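Hypothetical protein ybgI (Escherichia coli, Escherichia coli O157:H7, PDB 1NMO) forms a toroidal homohexamer with a dinuclear metal site in each chain and may take part in degrading radiation-damaged nucleotides. Local coordinates at residues 33-38 and 57-62; 27-32 and 91-96; 134-139 and 164-169; 154-159 and 207-212. One frame throughout, in Å; residues are numbered along the deposited sequence.

Interaction 1. Residues 33-38 and 57-62; sequences ETVQKI and ADAVIV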
loop_
_atom_site.group_PDB
_atom_site.type_symbol
_atom_site.label_atom_id
_atom_site.label_comp_id
_atom_site.label_asym_id
_atom_site.label_seq_id
_atom_site.Cartn_x
_atom_site.Cartn_y
_atom_site.Cartn_z
ATOM N N GLU A 33 -12.293 37.863 32.596
ATOM C CA GLU A 33 -12.008 39.229 32.136
ATOM C C GLU A 33 -10.527 39.471 31.780
ATOM O O GLU A 33 -10.210 40.120 30.783
ATOM C CB GLU A 33 -12.492 40.233 33.205
ATOM C CG GLU A 33 -11.908 41.600 33.037
ATOM C CD GLU A 33 -12.671 42.594 33.845
ATOM O OE1 GLU A 33 -13.861 42.851 33.453
ATOM O OE2 GLU A 33 -12.113 43.094 34.858
ATOM N N THR A 34 -9.637 38.937 32.588
ATOM C CA THR A 34 -8.209 39.116 32.374
ATOM C C THR A 34 -7.595 38.084 31.443
ATOM O O THR A 34 -7.493 36.891 31.808
ATOM C CB THR A 34 -7.506 39.073 33.756
ATOM O OG1 THR A 34 -8.185 40.016 34.610
ATOM C CG2 THR A 34 -6.034 39.458 33.655
ATOM N N VAL A 35 -7.174 38.530 30.271
ATOM C CA VAL A 35 -6.553 37.639 29.275
ATOM C C VAL A 35 -5.048 37.868 29.130
ATOM O O VAL A 35 -4.607 38.985 28.821
ATOM C CB VAL A 35 -7.180 37.854 27.876
ATOM C CG1 VAL A 35 -6.273 37.185 26.828
ATOM C CG2 VAL A 35 -8.608 37.250 27.806
ATOM N N GLN A 36 -4.264 36.832 29.352
ATOM C CA GLN A 36 -2.817 36.893 29.229
ATOM C C GLN A 36 -2.257 35.833 28.277
ATOM O O GLN A 36 -1.401 36.137 27.439
ATOM C CB GLN A 36 -2.120 36.696 30.572
ATOM C CG GLN A 36 -0.585 36.480 30.389
ATOM C CD GLN A 36 0.162 37.662 29.585
ATOM O OE1 GLN A 36 1.296 37.462 28.989
ATOM N NE2 GLN A 36 -0.460 38.894 29.582
ATOM N N LYS A 37 -2.738 34.597 28.381
ATOM C CA LYS A 37 -2.248 33.465 27.578
ATOM C C LYS A 37 -3.238 33.202 26.421
ATOM O O LYS A 37 -4.438 33.029 26.678
ATOM C CB LYS A 37 -2.118 32.249 28.527
ATOM C CG LYS A 37 -1.690 30.957 27.849
ATOM C CD LYS A 37 -0.188 30.686 27.888
ATOM C CE LYS A 37 0.183 29.581 26.856
ATOM N NZ LYS A 37 1.679 29.607 26.349
ATOM N N ILE A 38 -2.770 33.200 25.163
ATOM C CA ILE A 38 -3.699 33.042 24.046
ATOM C C ILE A 38 -3.294 31.978 23.015
ATOM O O ILE A 38 -2.109 31.925 22.604
ATOM C CB ILE A 38 -3.858 34.393 23.307
ATOM C CG1 ILE A 38 -4.249 35.480 24.271
ATOM C CG2 ILE A 38 -4.974 34.361 22.371
ATOM C CD1 ILE A 38 -4.781 36.684 23.516
ATOM N N ALA A 57 -4.951 28.205 28.240
ATOM C CA ALA A 57 -5.205 29.533 27.655
ATOM C C ALA A 57 -6.336 30.304 28.271
ATOM O O ALA A 57 -7.333 29.730 28.787
ATOM C CB ALA A 57 -5.432 29.428 26.157
ATOM N N ASP A 58 -6.188 31.633 28.227
ATOM C CA ASP A 58 -7.257 32.550 28.690
ATOM C C ASP A 58 -8.194 32.963 27.474
ATOM O O ASP A 58 -9.333 33.451 27.647
ATOM C CB ASP A 58 -6.660 33.838 29.227
ATOM C CG ASP A 58 -5.790 33.611 30.424
ATOM O OD1 ASP A 58 -6.189 32.853 31.344
ATOM O OD2 ASP A 58 -4.703 34.213 30.461
ATOM N N ALA A 59 -7.700 32.821 26.253
ATOM C CA ALA A 59 -8.543 33.160 25.112
ATOM C C ALA A 59 -8.185 32.291 23.937
ATOM O O ALA A 59 -7.086 31.738 23.856
ATOM C CB ALA A 59 -8.359 34.579 24.730
ATOM N N VAL A 60 -9.118 32.205 23.005
ATOM C CA VAL A 60 -8.857 31.505 21.758
ATOM C C VAL A 60 -9.241 32.471 20.669
ATOM O O VAL A 60 -10.289 33.121 20.775
ATOM C CB VAL A 60 -9.717 30.271 21.601
ATOM C CG1 VAL A 60 -9.572 29.665 20.175
ATOM C CG2 VAL A 60 -9.220 29.311 22.567
ATOM N N ILE A 61 -8.365 32.637 19.670
ATOM C CA ILE A 61 -8.690 33.520 18.559
ATOM C C ILE A 61 -8.610 32.690 17.249
ATOM O O ILE A 61 -7.664 31.898 17.059
ATOM C CB ILE A 61 -7.747 34.725 18.498
ATOM C CG1 ILE A 61 -7.771 35.499 19.828
ATOM C CG2 ILE A 61 -8.196 35.578 17.320
ATOM C CD1 ILE A 61 -6.939 36.801 19.858
ATOM N N VAL A 62 -9.601 32.855 16.365
ATOM C CA VAL A 62 -9.693 32.057 15.158
ATOM C C VAL A 62 -10.218 32.789 13.951
ATOM O O VAL A 62 -10.698 33.908 14.096
ATOM C CB VAL A 62 -10.675 30.863 15.345
ATOM C CG1 VAL A 62 -10.183 29.898 16.405
ATOM C CG2 VAL A 62 -12.023 31.364 15.686
#
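The carboxylate of D58 reaches the backbone at Q36 and K37, and one of its oxygens takes both amide hydrogens there. Q36 N lies 2.9 Å from D58 OD2 and K37 N is equally near to it, the second bond being almost straight at 172°. Both donors approach OD2 on its anti side, from opposite faces of the carboxylate plane and about 30° out of it, so the oxygen is gripped from both faces. With CG anti to the carbonyl carbon (chi1 -63°), the carboxyl group stands beside the backbone N of its own residue. That amide is used as well: D58 N donates to K37 O at 2.7 Å, and A59 N adds a longer bond to the same oxygen.

I38 pairs with A59 as parallel neighbours, the start of the bridge between strands 37-41 and 59-62, which helix 46-54 links in a beta-alpha-beta unit. The carboxylate bonds fall immediately before this pairing in the chain. OD1 of D58 forms a salt bridge with K32, which probably stabilises the charged form.

V35 runs past D58 the other way and brings its CG1 to 3.9 Å from A59 CB. On the face of I38 and A59, I38 CG2, anti to its backbone N, meets I61 CG1 at 3.9 Å. V35 and I38 also touch L6 of helix 3-13. K37 packs its CG 3.8 Å from A57 CA, while its NZ leads away to a salt bridge with D237.

Interaction 2. Residues 27-32 and 91-96; sequences LQVEGK and INLYGW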
loop_
_atom_site.group_PDB
_atom_site.type_symbol
_atom_site.label_atom_id
_atom_site.label_comp_id
_atom_site.label_asym_id
_atom_site.label_seq_id
_atom_site.Cartn_x
_atom_site.Cartn_y
_atom_site.Cartn_z
ATOM N N LEU A 27 -15.521 39.363 20.173
ATOM C CA LEU A 27 -15.669 38.379 21.290
ATOM C C LEU A 27 -16.875 37.501 20.946
ATOM O O LEU A 27 -17.979 38.033 20.903
ATOM C CB LEU A 27 -16.067 39.095 22.578
ATOM C CG LEU A 27 -15.196 38.768 23.761
ATOM C CD1 LEU A 27 -15.933 39.130 25.013
ATOM C CD2 LEU A 27 -14.776 37.351 23.762
ATOM N N GLN A 28 -16.741 36.211 20.711
ATOM C CA GLN A 28 -17.991 35.511 20.434
ATOM C C GLN A 28 -18.473 34.748 21.676
ATOM O O GLN A 28 -19.655 34.426 21.806
ATOM C CB GLN A 28 -17.823 34.533 19.284
ATOM C CG GLN A 28 -17.356 35.207 17.984
ATOM C CD GLN A 28 -17.347 34.186 16.864
ATOM O OE1 GLN A 28 -17.465 32.974 17.120
ATOM N NE2 GLN A 28 -17.215 34.654 15.626
ATOM N N VAL A 29 -17.583 34.437 22.602
ATOM C CA VAL A 29 -18.067 33.696 23.782
ATOM C C VAL A 29 -17.240 34.300 24.869
ATOM O O VAL A 29 -16.032 34.154 24.881
ATOM C CB VAL A 29 -17.795 32.176 23.679
ATOM C CG1 VAL A 29 -18.458 31.457 24.873
ATOM C CG2 VAL A 29 -18.371 31.622 22.310
ATOM N N GLU A 30 -17.883 35.039 25.753
ATOM C CA GLU A 30 -17.182 35.682 26.853
ATOM C C GLU A 30 -16.696 34.697 27.910
ATOM O O GLU A 30 -17.383 33.734 28.230
ATOM C CB GLU A 30 -18.117 36.664 27.520
ATOM C CG GLU A 30 -17.469 37.675 28.337
ATOM C CD GLU A 30 -18.493 38.437 29.154
ATOM O OE1 GLU A 30 -19.712 38.420 28.767
ATOM O OE2 GLU A 30 -18.075 39.050 30.178
ATOM N N GLY A 31 -15.510 35.003 28.466
ATOM C CA GLY A 31 -14.880 34.220 29.524
ATOM C C GLY A 31 -14.252 35.136 30.594
ATOM O O GLY A 31 -14.817 36.208 30.886
ATOM N N LYS A 32 -13.137 34.702 31.229
ATOM C CA LYS A 32 -12.496 35.486 32.301
ATOM C C LYS A 32 -12.094 36.849 31.768
ATOM O O LYS A 32 -11.612 37.012 30.637
ATOM C CB LYS A 32 -11.283 34.769 32.864
ATOM C CG LYS A 32 -10.350 34.447 31.777
ATOM C CD LYS A 32 -9.016 33.845 32.224
ATOM C CE LYS A 32 -9.148 32.654 33.156
ATOM N NZ LYS A 32 -8.186 31.604 32.668
ATOM N N ILE A 91 -12.898 30.315 29.171
ATOM C CA ILE A 91 -12.026 30.709 28.083
ATOM C C ILE A 91 -12.794 31.648 27.126
ATOM O O ILE A 91 -13.870 31.283 26.684
ATOM C CB ILE A 91 -11.567 29.468 27.302
ATOM C CG1 ILE A 91 -10.667 28.580 28.132
ATOM C CG2 ILE A 91 -10.823 29.870 26.075
ATOM C CD1 ILE A 91 -10.181 27.343 27.368
ATOM N N ASN A 92 -12.284 32.859 26.858
ATOM C CA ASN A 92 -12.878 33.766 25.834
ATOM C C ASN A 92 -12.701 33.263 24.351
ATOM O O ASN A 92 -11.582 32.932 23.930
ATOM C CB ASN A 92 -12.216 35.160 25.900
ATOM C CG ASN A 92 -12.427 35.818 27.232
ATOM O OD1 ASN A 92 -13.369 36.588 27.414
ATOM N ND2 ASN A 92 -11.599 35.463 28.210
ATOM N N LEU A 93 -13.752 33.171 23.542
ATOM C CA LEU A 93 -13.471 32.806 22.130
ATOM C C LEU A 93 -13.704 34.052 21.314
ATOM O O LEU A 93 -14.778 34.664 21.424
ATOM C CB LEU A 93 -14.434 31.780 21.552
ATOM C CG LEU A 93 -14.337 31.579 20.027
ATOM C CD1 LEU A 93 -13.063 30.790 19.770
ATOM C CD2 LEU A 93 -15.513 30.748 19.480
ATOM N N TYR A 94 -12.719 34.454 20.499
ATOM C CA TYR A 94 -12.896 35.601 19.597
ATOM C C TYR A 94 -12.688 34.946 18.248
ATOM O O TYR A 94 -11.943 33.935 18.169
ATOM C CB TYR A 94 -11.768 36.645 19.719
ATOM C CG TYR A 94 -11.519 37.284 21.098
ATOM C CD1 TYR A 94 -10.949 36.567 22.109
ATOM C CD2 TYR A 94 -11.841 38.627 21.340
ATOM C CE1 TYR A 94 -10.671 37.152 23.363
ATOM C CE2 TYR A 94 -11.589 39.233 22.593
ATOM C CZ TYR A 94 -10.993 38.491 23.588
ATOM O OH TYR A 94 -10.659 39.115 24.792
ATOM N N GLY A 95 -13.341 35.499 17.213
ATOM C CA GLY A 95 -13.191 35.082 15.817
ATOM C C GLY A 95 -13.286 36.353 14.923
ATOM O O GLY A 95 -14.035 37.291 15.267
ATOM N N TRP A 96 -12.492 36.455 13.842
ATOM C CA TRP A 96 -12.591 37.527 12.861
ATOM C C TRP A 96 -12.631 36.840 11.492
ATOM O O TRP A 96 -11.654 36.219 11.065
ATOM C CB TRP A 96 -11.404 38.478 12.911
ATOM C CG TRP A 96 -11.591 39.526 13.944
ATOM C CD1 TRP A 96 -12.251 40.704 13.793
ATOM C CD2 TRP A 96 -11.236 39.443 15.340
ATOM N NE1 TRP A 96 -12.343 41.358 14.988
ATOM C CE2 TRP A 96 -11.728 40.611 15.959
ATOM C CE3 TRP A 96 -10.540 38.487 16.125
ATOM C CZ2 TRP A 96 -11.569 40.859 17.313
ATOM C CZ3 TRP A 96 -10.375 38.716 17.463
ATOM C CH2 TRP A 96 -10.895 39.909 18.060
HETATM O O HOH W 1 -16.377 31.243 28.365
#
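L93 O accepts two backbone hydrogens, from Q28 N at 2.6 Å and from V29 N at 3.1 Å, both lying in its carbonyl plane. Two consecutive residues facing one partner define a classic beta bulge, and the antiparallel register shifts by one residue between L27-Y94 and V29-L93. V29 O returns the pairing by accepting from L93 N.

Beyond the bulge the amide of N92 takes over, its CG anti to the carbonyl carbon (chi1 -61°). OD1 receives G31 N at 2.9 Å, the donor standing above the carbonyl plane, 73° out of it. ND2 donates to K32 O at 2.9 Å; here the bond lies close to the N92 amide plane and meets a lone pair of the acceptor. OD1 also accepts from N3 and ND2 also donates to D58 O, so the amide is held at both ends.

Side chains fill the two faces separately. L27 CD2 sits over the centre of the Y94 ring, 3.8 Å from its centroid and 8° off the normal, a CH-pi contact. On the face of V29 and L93, their CB atoms approach to 4.0 Å.

Strand 26-29 is an outermost strand of its sheet within the chain, and strand 59-62 flanks 92-95 across from it. Helix 3-13 packs against Y94, whose OH bonds to N3 O, while helix 78-88 packs on V29 and L93 from the other face.

Interaction 3. Residues 134-139 and 164-169; sequences TMPVPG and VVQRVA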
loop_
_atom_site.group_PDB
_atom_site.type_symbol
_atom_site.label_atom_id
_atom_site.label_comp_id
_atom_site.label_asym_id
_atom_site.label_seq_id
_atom_site.Cartn_x
_atom_site.Cartn_y
_atom_site.Cartn_z
ATOM N N THR A 134 6.575 37.510 -9.149
ATOM C CA THR A 134 7.824 38.178 -9.382
ATOM C C THR A 134 8.709 37.218 -10.158
ATOM O O THR A 134 9.825 37.535 -10.472
ATOM C CB THR A 134 8.540 38.510 -8.076
ATOM O OG1 THR A 134 8.362 37.433 -7.149
ATOM C CG2 THR A 134 8.000 39.827 -7.505
HETATM N N MSE A 135 8.259 36.019 -10.425
HETATM C CA MSE A 135 9.092 35.178 -11.263
HETATM C C MSE A 135 8.128 34.319 -12.022
HETATM O O MSE A 135 7.850 33.167 -11.614
HETATM C CB MSE A 135 10.052 34.348 -10.443
HETATM C CG MSE A 135 11.304 34.028 -11.269
HETATM SE SE MSE A 135 12.332 32.442 -10.596
HETATM C CE MSE A 135 10.972 31.034 -10.838
ATOM N N PRO A 136 7.625 34.837 -13.181
ATOM C CA PRO A 136 6.635 34.073 -13.984
ATOM C C PRO A 136 7.177 32.732 -14.280
ATOM O O PRO A 136 8.360 32.664 -14.440
ATOM C CB PRO A 136 6.474 34.892 -15.252
ATOM C CG PRO A 136 6.961 36.330 -14.850
ATOM C CD PRO A 136 8.173 35.974 -13.957
ATOM N N VAL A 137 6.320 31.689 -14.309
ATOM C CA VAL A 137 6.660 30.314 -14.640
ATOM C C VAL A 137 5.445 29.608 -15.302
ATOM O O VAL A 137 4.350 30.145 -15.307
ATOM C CB VAL A 137 7.063 29.557 -13.409
ATOM C CG1 VAL A 137 8.072 30.372 -12.692
ATOM C CG2 VAL A 137 5.832 29.255 -12.528
ATOM N N PRO A 138 5.644 28.424 -15.936
ATOM C CA PRO A 138 4.464 27.783 -16.550
ATOM C C PRO A 138 3.553 27.201 -15.445
ATOM O O PRO A 138 3.949 27.088 -14.276
ATOM C CB PRO A 138 5.073 26.682 -17.418
ATOM C CG PRO A 138 6.537 27.165 -17.648
ATOM C CD PRO A 138 6.887 27.689 -16.271
ATOM N N GLY A 139 2.343 26.776 -15.816
ATOM C CA GLY A 139 1.411 26.278 -14.828
ATOM C C GLY A 139 1.816 25.112 -13.975
ATOM O O GLY A 139 1.464 25.081 -12.798
ATOM N N VAL A 164 2.941 30.474 -19.867
ATOM C CA VAL A 164 3.649 31.040 -18.731
ATOM C C VAL A 164 2.616 31.784 -17.907
ATOM O O VAL A 164 1.681 32.387 -18.460
ATOM C CB VAL A 164 4.748 32.005 -19.193
ATOM C CG1 VAL A 164 5.487 32.586 -17.962
ATOM C CG2 VAL A 164 5.763 31.209 -20.062
ATOM N N VAL A 165 2.743 31.717 -16.599
ATOM C CA VAL A 165 1.809 32.431 -15.748
ATOM C C VAL A 165 2.517 33.653 -15.191
ATOM O O VAL A 165 3.560 33.556 -14.505
ATOM C CB VAL A 165 1.383 31.595 -14.540
ATOM C CG1 VAL A 165 0.657 32.474 -13.518
ATOM C CG2 VAL A 165 0.501 30.507 -14.976
ATOM N N GLN A 166 1.939 34.811 -15.435
ATOM C CA GLN A 166 2.538 36.035 -14.885
ATOM C C GLN A 166 1.546 36.774 -13.969
ATOM O O GLN A 166 1.844 37.027 -12.825
ATOM C CB GLN A 166 3.001 36.996 -16.044
ATOM C CG GLN A 166 3.279 38.413 -15.508
ATOM C CD GLN A 166 4.405 39.112 -16.241
ATOM O OE1 GLN A 166 5.143 39.936 -15.659
ATOM N NE2 GLN A 166 4.551 38.800 -17.505
ATOM N N ARG A 167 0.373 37.106 -14.507
ATOM C CA ARG A 167 -0.664 37.859 -13.793
ATOM C C ARG A 167 -1.597 36.865 -13.155
ATOM O O ARG A 167 -2.067 35.934 -13.799
ATOM C CB ARG A 167 -1.389 38.803 -14.805
ATOM C CG ARG A 167 -2.600 39.550 -14.274
ATOM C CD ARG A 167 -3.116 40.538 -15.388
ATOM N NE ARG A 167 -2.051 41.524 -15.581
ATOM C CZ ARG A 167 -2.244 42.835 -15.653
ATOM N NH1 ARG A 167 -3.488 43.322 -15.575
ATOM N NH2 ARG A 167 -1.171 43.661 -15.694
ATOM N N VAL A 168 -1.872 37.065 -11.885
ATOM C CA VAL A 168 -2.676 36.136 -11.088
ATOM C C VAL A 168 -3.764 36.822 -10.235
ATOM O O VAL A 168 -3.688 38.044 -9.989
ATOM C CB VAL A 168 -1.697 35.452 -10.132
ATOM C CG1 VAL A 168 -2.421 34.562 -9.205
ATOM C CG2 VAL A 168 -0.710 34.658 -10.938
ATOM N N ALA A 169 -4.829 36.117 -9.842
ATOM C CA ALA A 169 -5.728 36.808 -8.895
ATOM C C ALA A 169 -6.030 35.667 -7.910
ATOM O O ALA A 169 -5.772 34.507 -8.232
ATOM C CB ALA A 169 -6.996 37.366 -9.557
#
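P136 lays its ring beside Q166, the two side chains pointing the same way, and turns its CB onto V164 CG1 at 3.7 Å. This is an antiparallel strand pair: the end of strand 128-137 meets the start of strand 165-170 in the six-stranded mixed sheet, with V137 and V165 as a hydrogen-bonded pair. The evidence for the pairing is uneven. V165 N gives a short bond to V137 O, 2.6 Å and 165° at the hydrogen. The return bond from V137 N to V165 O is weak, at 3.3 Å.

V164 has CG1 anti to its backbone N (chi1 -180°), which puts that methyl beside the proline ring. P136, V164 and Q166 are exposed, so this side of the strand pair faces solvent. V165 is buried instead, and touches L133 and A189 on neighbouring strands. P138 occupies the N-cap position of helix 139-150, so the chain leaves the sheet directly into that helix. The contact joins strand 128-137 to strand 165-170, far from the metal site, just before the helix begins. P136 CA also makes a bent CA-H...O contact with V165 O, 3.2 Å away with an angle of 120° at the hydrogen.

Interaction 4. Residues 154-159 and 207-212; sequences PLWCGD and GLHFYA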
loop_
_atom_site.group_PDB
_atom_site.type_symbol
_atom_site.label_atom_id
_atom_site.label_comp_id
_atom_site.label_asym_id
_atom_site.label_seq_id
_atom_site.Cartn_x
_atom_site.Cartn_y
_atom_site.Cartn_z
ATOM N N PRO A 154 -1.714 21.020 -4.714
ATOM C CA PRO A 154 -3.027 21.549 -5.086
ATOM C C PRO A 154 -3.645 20.860 -6.306
ATOM O O PRO A 154 -2.973 20.181 -7.113
ATOM C CB PRO A 154 -2.691 23.003 -5.425
ATOM C CG PRO A 154 -1.452 22.734 -6.304
ATOM C CD PRO A 154 -0.637 21.834 -5.335
ATOM N N LEU A 155 -4.945 21.068 -6.468
ATOM C CA LEU A 155 -5.621 20.563 -7.666
ATOM C C LEU A 155 -5.252 21.614 -8.704
ATOM O O LEU A 155 -5.478 22.793 -8.472
ATOM C CB LEU A 155 -7.147 20.583 -7.511
ATOM C CG LEU A 155 -7.919 20.619 -8.857
ATOM C CD1 LEU A 155 -7.292 19.557 -9.744
ATOM C CD2 LEU A 155 -9.395 20.262 -8.698
ATOM N N TRP A 156 -4.674 21.223 -9.837
ATOM C CA TRP A 156 -4.347 22.221 -10.873
ATOM C C TRP A 156 -5.014 21.851 -12.202
ATOM O O TRP A 156 -4.902 20.721 -12.686
ATOM C CB TRP A 156 -2.845 22.352 -11.058
ATOM C CG TRP A 156 -2.377 23.030 -12.401
ATOM C CD1 TRP A 156 -2.757 24.259 -12.890
ATOM C CD2 TRP A 156 -1.495 22.473 -13.394
ATOM N NE1 TRP A 156 -2.176 24.479 -14.127
ATOM C CE2 TRP A 156 -1.399 23.405 -14.450
ATOM C CE3 TRP A 156 -0.772 21.274 -13.488
ATOM C CZ2 TRP A 156 -0.612 23.183 -15.585
ATOM C CZ3 TRP A 156 0.011 21.060 -14.628
ATOM C CH2 TRP A 156 0.081 22.005 -15.644
ATOM N N CYS A 157 -5.757 22.799 -12.761
ATOM C CA CYS A 157 -6.393 22.549 -14.010
ATOM C C CYS A 157 -5.880 23.630 -14.940
ATOM O O CYS A 157 -6.307 24.785 -14.850
ATOM C CB CYS A 157 -7.914 22.610 -13.852
ATOM S SG CYS A 157 -8.812 22.483 -15.437
ATOM N N GLY A 158 -4.971 23.263 -15.842
ATOM C CA GLY A 158 -4.420 24.292 -16.739
ATOM C C GLY A 158 -4.289 23.965 -18.218
ATOM O O GLY A 158 -3.585 24.646 -18.980
ATOM N N ASP A 159 -4.996 22.926 -18.624
ATOM C CA ASP A 159 -5.046 22.464 -20.014
ATOM C C ASP A 159 -5.204 23.631 -21.014
ATOM O O ASP A 159 -4.604 23.604 -22.076
ATOM C CB ASP A 159 -6.226 21.501 -20.197
ATOM C CG ASP A 159 -6.301 20.394 -19.113
ATOM O OD1 ASP A 159 -5.335 19.521 -19.128
ATOM O OD2 ASP A 159 -7.330 20.432 -18.308
ATOM N N GLY A 207 -9.708 29.826 -20.569
ATOM C CA GLY A 207 -8.248 29.790 -20.714
ATOM C C GLY A 207 -7.305 30.233 -19.576
ATOM O O GLY A 207 -6.255 30.858 -19.795
ATOM N N LEU A 208 -7.634 29.931 -18.319
ATOM C CA LEU A 208 -6.689 30.296 -17.279
ATOM C C LEU A 208 -6.357 29.054 -16.439
ATOM O O LEU A 208 -7.080 28.063 -16.457
ATOM C CB LEU A 208 -7.206 31.422 -16.404
ATOM C CG LEU A 208 -8.480 31.129 -15.642
ATOM C CD1 LEU A 208 -8.772 32.228 -14.599
ATOM C CD2 LEU A 208 -9.577 31.104 -16.614
ATOM N N HIS A 209 -5.199 29.111 -15.791
ATOM C CA HIS A 209 -4.728 28.073 -14.934
ATOM C C HIS A 209 -5.518 28.231 -13.654
ATOM O O HIS A 209 -5.593 29.352 -13.131
ATOM C CB HIS A 209 -3.241 28.289 -14.609
ATOM C CG HIS A 209 -2.321 27.951 -15.738
ATOM N ND1 HIS A 209 -2.046 26.649 -16.105
ATOM C CD2 HIS A 209 -1.664 28.749 -16.625
ATOM C CE1 HIS A 209 -1.266 26.649 -17.183
ATOM N NE2 HIS A 209 -1.020 27.910 -17.516
ATOM N N PHE A 210 -6.069 27.134 -13.118
ATOM C CA PHE A 210 -6.817 27.234 -11.867
ATOM C C PHE A 210 -6.178 26.289 -10.846
ATOM O O PHE A 210 -5.807 25.191 -11.225
ATOM C CB PHE A 210 -8.315 26.866 -12.049
ATOM C CG PHE A 210 -8.982 26.623 -10.773
ATOM C CD1 PHE A 210 -9.247 27.677 -9.907
ATOM C CD2 PHE A 210 -9.254 25.328 -10.356
ATOM C CE1 PHE A 210 -9.783 27.470 -8.625
ATOM C CE2 PHE A 210 -9.788 25.105 -9.070
ATOM C CZ PHE A 210 -10.047 26.191 -8.211
ATOM N N TYR A 211 -6.055 26.721 -9.596
ATOM C CA TYR A 211 -5.452 25.946 -8.500
ATOM C C TYR A 211 -6.433 25.989 -7.328
ATOM O O TYR A 211 -6.902 27.090 -6.974
ATOM C CB TYR A 211 -4.150 26.598 -7.972
ATOM C CG TYR A 211 -3.130 26.735 -9.041
ATOM C CD1 TYR A 211 -3.223 27.725 -9.976
ATOM C CD2 TYR A 211 -2.166 25.742 -9.204
ATOM C CE1 TYR A 211 -2.376 27.708 -11.103
ATOM C CE2 TYR A 211 -1.316 25.714 -10.273
ATOM C CZ TYR A 211 -1.419 26.694 -11.242
ATOM O OH TYR A 211 -0.550 26.609 -12.357
ATOM N N ALA A 212 -6.741 24.818 -6.726
ATOM C CA ALA A 212 -7.642 24.789 -5.557
ATOM C C ALA A 212 -6.569 24.382 -4.587
ATOM O O ALA A 212 -6.206 23.212 -4.551
ATOM C CB ALA A 212 -8.676 23.713 -5.712
#
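Strand 155-157 is an outermost strand of the six-stranded mixed sheet within the chain, and it runs antiparallel to strand 209-212, their axes 4.7 Å apart at 167°. L155 with A212 and C157 with F210 are hydrogen-bonded pairs flanking the non-hydrogen-bonded pair of W156 and Y211. C157 N reaches F210 O at 2.8 Å, and F210 N donates back to C157 O.

An aromatic cluster of W156, H209 and Y211 occupies one side. W156 and Y211 lie side by side and point the same way; their planes are 11° apart, but the rings are slid so far that they barely overlap, with the W156 five-membered ring centroid 4.6 Å from that of Y211. W156 NE1 donates to H209 ND1 at 2.9 Å, in the indole plane but 21° out of the imidazole plane. Those two rings meet rim to rim. Since ND1 accepts here and NE2 bonds to P162 O, the neutral imidazole with its proton on NE2 fits both bonds and would have its rotation fixed by them. H209 CG stands anti to the carbonyl carbon, beside the backbone N; the ring's ND1 comes 3.4 Å from G158 CA.

The other face carries L155 CB against A212 CB at 3.9 Å. Helix 139-150 lies against the aromatic side through L140, L142 and I146, and its G139 O accepts from Y211 OH; helix 197-205 packs on C157 and F210, while strand 189-192 flanks 209-212 on its far side.

Overall arrangement
The four contacts fall into two pairs on opposite sides of the chain's centre, with interactions 1 and 3 about 41 Å apart between centres. Interactions 1 and 2 belong to the five-stranded sheet, 8 Å apart between centres, and touch directly: V60 N probably bonds to N92 O at 2.7 Å, tying the neighbouring strands 59-62 and 92-95. Interactions 3 and 4 share the six-stranded sheet, 12 Å apart between centres, and pack together where G139 C lies 3.5 Å from W156 CZ2. The iron site lies between the two sheets: the side chains of I61 and A212 are each about 13 Å from a bound iron, and G95 is about 12 Å away.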